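Extracellular solute-binding protein, family 7 (Colwellia psychrerythraea, PDB 4PET) probably serves as the periplasmic solute receptor of a TRAP transporter, and holds pyruvate together with a calcium ion. Local coordinates at residues A[224-234]-A[291-299]. Numbering follows the deposited sequence.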
loop_
_atom_site.group_PDB
_atom_site.type_symbol
_atom_site.label_atom_id
_atom_site.label_comp_id
_atom_site.label_asym_id
_atom_site.label_seq_id
_atom_site.Cartn_x
_atom_site.Cartn_y
_atom_site.Cartn_z
ATOM N N HIS A 224 1.635 12.234 -25.669
ATOM C CA HIS A 224 1.310 11.300 -26.727
ATOM C C HIS A 224 1.153 11.974 -28.115
ATOM O O HIS A 224 1.391 11.316 -29.115
ATOM C CB HIS A 224 0.034 10.510 -26.385
ATOM C CG HIS A 224 -1.181 11.378 -26.280
ATOM N ND1 HIS A 224 -2.030 11.598 -27.340
ATOM C CD2 HIS A 224 -1.651 12.130 -25.258
ATOM C CE1 HIS A 224 -2.994 12.420 -26.967
ATOM N NE2 HIS A 224 -2.777 12.770 -25.711
ATOM N N LYS A 225 0.758 13.249 -28.178
ATOM C CA LYS A 225 0.581 13.964 -29.467
ATOM C C LYS A 225 1.822 14.056 -30.337
ATOM O O LYS A 225 1.736 14.131 -31.586
ATOM C CB LYS A 225 0.061 15.396 -29.242
ATOM C CG LYS A 225 -1.352 15.444 -28.671
ATOM C CD LYS A 225 -1.876 16.863 -28.587
ATOM C CE LYS A 225 -3.331 16.878 -28.125
ATOM N NZ LYS A 225 -3.858 18.265 -27.981
ATOM N N ILE A 226 2.977 14.076 -29.689
ATOM C CA ILE A 226 4.232 14.304 -30.384
ATOM C C ILE A 226 5.315 13.281 -30.057
ATOM O O ILE A 226 6.382 13.303 -30.649
ATOM C CB ILE A 226 4.752 15.726 -30.075
ATOM C CG1 ILE A 226 4.903 15.940 -28.572
ATOM C CG2 ILE A 226 3.782 16.741 -30.640
ATOM C CD1 ILE A 226 5.424 17.295 -28.201
ATOM N N ALA A 227 5.039 12.394 -29.101
ATOM C CA ALA A 227 5.936 11.301 -28.806
ATOM C C ALA A 227 5.089 10.041 -28.684
ATOM O O ALA A 227 4.468 9.808 -27.657
ATOM C CB ALA A 227 6.672 11.549 -27.515
ATOM N N PRO A 228 5.063 9.228 -29.737
ATOM C CA PRO A 228 4.152 8.084 -29.763
ATOM C C PRO A 228 4.656 6.801 -29.108
ATOM O O PRO A 228 3.817 5.914 -28.938
ATOM C CB PRO A 228 3.945 7.848 -31.254
ATOM C CG PRO A 228 5.191 8.316 -31.891
ATOM C CD PRO A 228 5.686 9.467 -31.046
ATOM N N TYR A 229 5.950 6.662 -28.805
ATOM C CA TYR A 229 6.449 5.419 -28.192
ATOM C C TYR A 229 6.433 5.531 -26.672
ATOM O O TYR A 229 7.067 6.423 -26.106
ATOM C CB TYR A 229 7.848 5.078 -28.721
ATOM C CG TYR A 229 7.858 4.969 -30.240
ATOM C CD1 TYR A 229 7.329 3.851 -30.870
ATOM C CD2 TYR A 229 8.351 5.991 -31.039
ATOM C CE1 TYR A 229 7.319 3.734 -32.258
ATOM C CE2 TYR A 229 8.329 5.885 -32.444
ATOM C CZ TYR A 229 7.803 4.748 -33.033
ATOM O OH TYR A 229 7.758 4.611 -34.407
ATOM N N TYR A 230 5.678 4.640 -26.039
ATOM C CA TYR A 230 5.454 4.683 -24.609
ATOM C C TYR A 230 6.141 3.459 -24.004
ATOM O O TYR A 230 5.719 2.322 -24.221
ATOM C CB TYR A 230 3.956 4.667 -24.348
ATOM C CG TYR A 230 3.519 5.127 -22.965
ATOM C CD1 TYR A 230 4.391 5.770 -22.098
ATOM C CD2 TYR A 230 2.219 4.901 -22.536
ATOM C CE1 TYR A 230 3.971 6.209 -20.864
ATOM C CE2 TYR A 230 1.783 5.331 -21.310
ATOM C CZ TYR A 230 2.660 5.967 -20.468
ATOM O OH TYR A 230 2.210 6.378 -19.240
ATOM N N TYR A 231 7.209 3.696 -23.258
ATOM C CA TYR A 231 8.084 2.634 -22.820
ATOM C C TYR A 231 7.710 2.159 -21.443
ATOM O O TYR A 231 7.244 2.950 -20.598
ATOM C CB TYR A 231 9.559 3.103 -22.847
ATOM C CG TYR A 231 10.185 2.894 -24.205
ATOM C CD1 TYR A 231 9.946 3.789 -25.245
ATOM C CD2 TYR A 231 10.972 1.775 -24.469
ATOM C CE1 TYR A 231 10.483 3.589 -26.488
ATOM C CE2 TYR A 231 11.513 1.568 -25.726
ATOM C CZ TYR A 231 11.257 2.479 -26.730
ATOM O OH TYR A 231 11.771 2.309 -27.998
ATOM N N THR A 232 7.903 0.868 -21.212
ATOM C CA THR A 232 7.713 0.312 -19.871
ATOM C C THR A 232 8.913 0.666 -18.949
ATOM O O THR A 232 9.982 1.021 -19.442
ATOM C CB THR A 232 7.528 -1.207 -19.937
ATOM O OG1 THR A 232 8.700 -1.800 -20.499
ATOM C CG2 THR A 232 6.287 -1.585 -20.795
ATOM N N GLY A 233 8.724 0.517 -17.635
ATOM C CA GLY A 233 9.639 1.014 -16.605
ATOM C C GLY A 233 10.761 0.102 -16.085
ATOM O O GLY A 233 11.045 -0.966 -16.639
ATOM N N TRP A 234 11.405 0.554 -15.003
ATOM C CA TRP A 234 12.689 0.027 -14.512
ATOM C C TRP A 234 13.331 1.013 -13.529
ATOM O O TRP A 234 13.966 0.628 -12.563
ATOM C CB TRP A 234 13.679 -0.258 -15.660
ATOM C CG TRP A 234 14.081 0.971 -16.471
ATOM C CD1 TRP A 234 13.461 1.457 -17.585
ATOM C CD2 TRP A 234 15.167 1.874 -16.193
ATOM N NE1 TRP A 234 14.116 2.593 -18.041
ATOM C CE2 TRP A 234 15.153 2.877 -17.192
ATOM C CE3 TRP A 234 16.151 1.930 -15.201
ATOM C CZ2 TRP A 234 16.100 3.918 -17.239
ATOM C CZ3 TRP A 234 17.107 2.971 -15.262
ATOM C CH2 TRP A 234 17.051 3.953 -16.274
ATOM N N TYR A 291 -6.506 5.466 -28.020
ATOM C CA TYR A 291 -5.236 6.046 -28.494
ATOM C C TYR A 291 -4.538 5.187 -29.509
ATOM O O TYR A 291 -3.459 4.665 -29.227
ATOM C CB TYR A 291 -4.267 6.255 -27.332
ATOM C CG TYR A 291 -4.762 7.226 -26.317
ATOM C CD1 TYR A 291 -5.879 6.941 -25.539
ATOM C CD2 TYR A 291 -4.107 8.448 -26.123
ATOM C CE1 TYR A 291 -6.336 7.856 -24.597
ATOM C CE2 TYR A 291 -4.549 9.340 -25.201
ATOM C CZ TYR A 291 -5.667 9.060 -24.448
ATOM O OH TYR A 291 -6.093 9.989 -23.520
ATOM N N PRO A 292 -5.113 5.085 -30.717
ATOM C CA PRO A 292 -4.570 4.205 -31.760
ATOM C C PRO A 292 -3.134 4.557 -32.183
ATOM O O PRO A 292 -2.432 3.737 -32.790
ATOM C CB PRO A 292 -5.535 4.407 -32.932
ATOM C CG PRO A 292 -6.221 5.703 -32.675
ATOM C CD PRO A 292 -6.292 5.840 -31.174
ATOM N N ASN A 293 -2.695 5.772 -31.879
ATOM C CA ASN A 293 -1.359 6.178 -32.284
ATOM C C ASN A 293 -0.273 6.032 -31.209
ATOM O O ASN A 293 0.898 6.266 -31.479
ATOM C CB ASN A 293 -1.411 7.603 -32.838
ATOM C CG ASN A 293 -2.126 7.660 -34.181
ATOM O OD1 ASN A 293 -1.760 6.950 -35.102
ATOM N ND2 ASN A 293 -3.172 8.467 -34.277
ATOM N N VAL A 294 -0.648 5.639 -29.997
ATOM C CA VAL A 294 0.347 5.358 -28.972
ATOM C C VAL A 294 0.779 3.922 -29.146
ATOM O O VAL A 294 -0.053 3.023 -29.241
ATOM C CB VAL A 294 -0.200 5.528 -27.553
ATOM C CG1 VAL A 294 0.850 5.091 -26.534
ATOM C CG2 VAL A 294 -0.614 6.965 -27.298
ATOM N N GLN A 295 2.085 3.718 -29.174
ATOM C CA GLN A 295 2.695 2.412 -29.404
ATOM C C GLN A 295 3.533 2.047 -28.186
ATOM O O GLN A 295 4.562 2.652 -27.964
ATOM C CB GLN A 295 3.657 2.533 -30.598
ATOM C CG GLN A 295 3.039 3.087 -31.887
ATOM C CD GLN A 295 2.706 1.987 -32.888
ATOM O OE1 GLN A 295 3.521 1.091 -33.146
ATOM N NE2 GLN A 295 1.506 2.047 -33.455
HETATM N N MSE A 296 3.147 1.035 -27.432
HETATM C CA MSE A 296 3.885 0.718 -26.234
HETATM C C MSE A 296 5.123 -0.095 -26.574
HETATM O O MSE A 296 5.089 -0.945 -27.439
HETATM C CB MSE A 296 2.981 0.018 -25.212
HETATM C CG MSE A 296 2.089 1.038 -24.422
HETATM SE SE MSE A 296 1.651 0.519 -22.607
HETATM C CE MSE A 296 2.503 -1.181 -22.684
ATOM N N ARG A 297 6.237 0.208 -25.900
ATOM C CA ARG A 297 7.522 -0.403 -26.239
ATOM C C ARG A 297 8.311 -0.817 -25.005
ATOM O O ARG A 297 8.048 -0.365 -23.888
ATOM C CB ARG A 297 8.401 0.553 -27.080
ATOM C CG ARG A 297 7.879 0.851 -28.492
ATOM C CD ARG A 297 8.019 -0.333 -29.406
ATOM N NE ARG A 297 7.593 -0.085 -30.784
ATOM C CZ ARG A 297 6.348 -0.212 -31.242
ATOM N NH1 ARG A 297 5.355 -0.530 -30.425
ATOM N NH2 ARG A 297 6.081 0.012 -32.525
ATOM N N SER A 298 9.313 -1.650 -25.244
ATOM C CA SER A 298 10.202 -2.115 -24.210
ATOM C C SER A 298 11.629 -1.868 -24.676
ATOM O O SER A 298 11.909 -1.865 -25.872
ATOM C CB SER A 298 9.970 -3.608 -23.987
ATOM O OG SER A 298 8.872 -3.806 -23.117
ATOM N N PHE A 299 12.544 -1.692 -23.735
ATOM C CA PHE A 299 13.949 -1.562 -24.099
ATOM C C PHE A 299 14.519 -2.951 -24.463
ATOM O O PHE A 299 14.263 -3.946 -23.760
ATOM C CB PHE A 299 14.710 -0.947 -22.936
ATOM C CG PHE A 299 14.281 0.457 -22.609
ATOM C CD1 PHE A 299 14.685 1.504 -23.409
ATOM C CD2 PHE A 299 13.426 0.718 -21.517
ATOM C CE1 PHE A 299 14.309 2.817 -23.120
ATOM C CE2 PHE A 299 13.022 2.038 -21.216
ATOM C CZ PHE A 299 13.467 3.089 -22.020
HETATM O O HOH W 1 7.284 1.520 -34.809
HETATM O O HOH W 2 12.263 -0.290 -28.459
#
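Tyr229 to Tyr231 and Gln295 to Arg297 pair as parallel beta strands, 295-297 forming the outermost strand of the mixed sheet in one lobe of this TRAP solute-binding fold, and bonds from Gln295 N to Pro228 O (2.8 Å) and Arg297 N to Tyr230 O (2.7 Å) set the register. Tyr230 N and Thr232 N return bonds to Gln295 O and Arg297 O. Tyr229, Tyr231, Gln295 and Arg297 share one face of the sheet. There Arg297 CB sits over the Tyr231 ring, 3.5 Å from its centroid, a CH-pi contact suited to an aliphatic stem. A bend at chi2 (-72°) then swings the guanidinium so that Tyr229 CD1 lies over one face. Arg297 NH2 reaches Gln295 OE1 at 2.8 Å, NH1 bonds to Met296 O, and NE makes a salt bridge with Glu161; these donors tie it to its own strand and Glu161, while stem and guanidinium face pack on the two tyrosines. A leucine here would probably leave Glu161 without this charged mate and Gln295 OE1 without this donor. On the other face, Tyr230 CB packs against Val294 CG1 and selenomethionine Met296 CG, while its ring stacks on Trp157; this side chain lies about 10 Å from the calcium ion. Being branched, Val294 also sets CG2 on His224 CB. Flat aromatics close both ends: the edge of Tyr291 meets the His224 face, planes at 78°, and Phe299 stacks face-to-face on Tyr231, centroids 4.5 Å apart. Tyr231 OH, besides bonding to Ile162 N, donates to a water 2.7 Å away, which donates to Ser298 O.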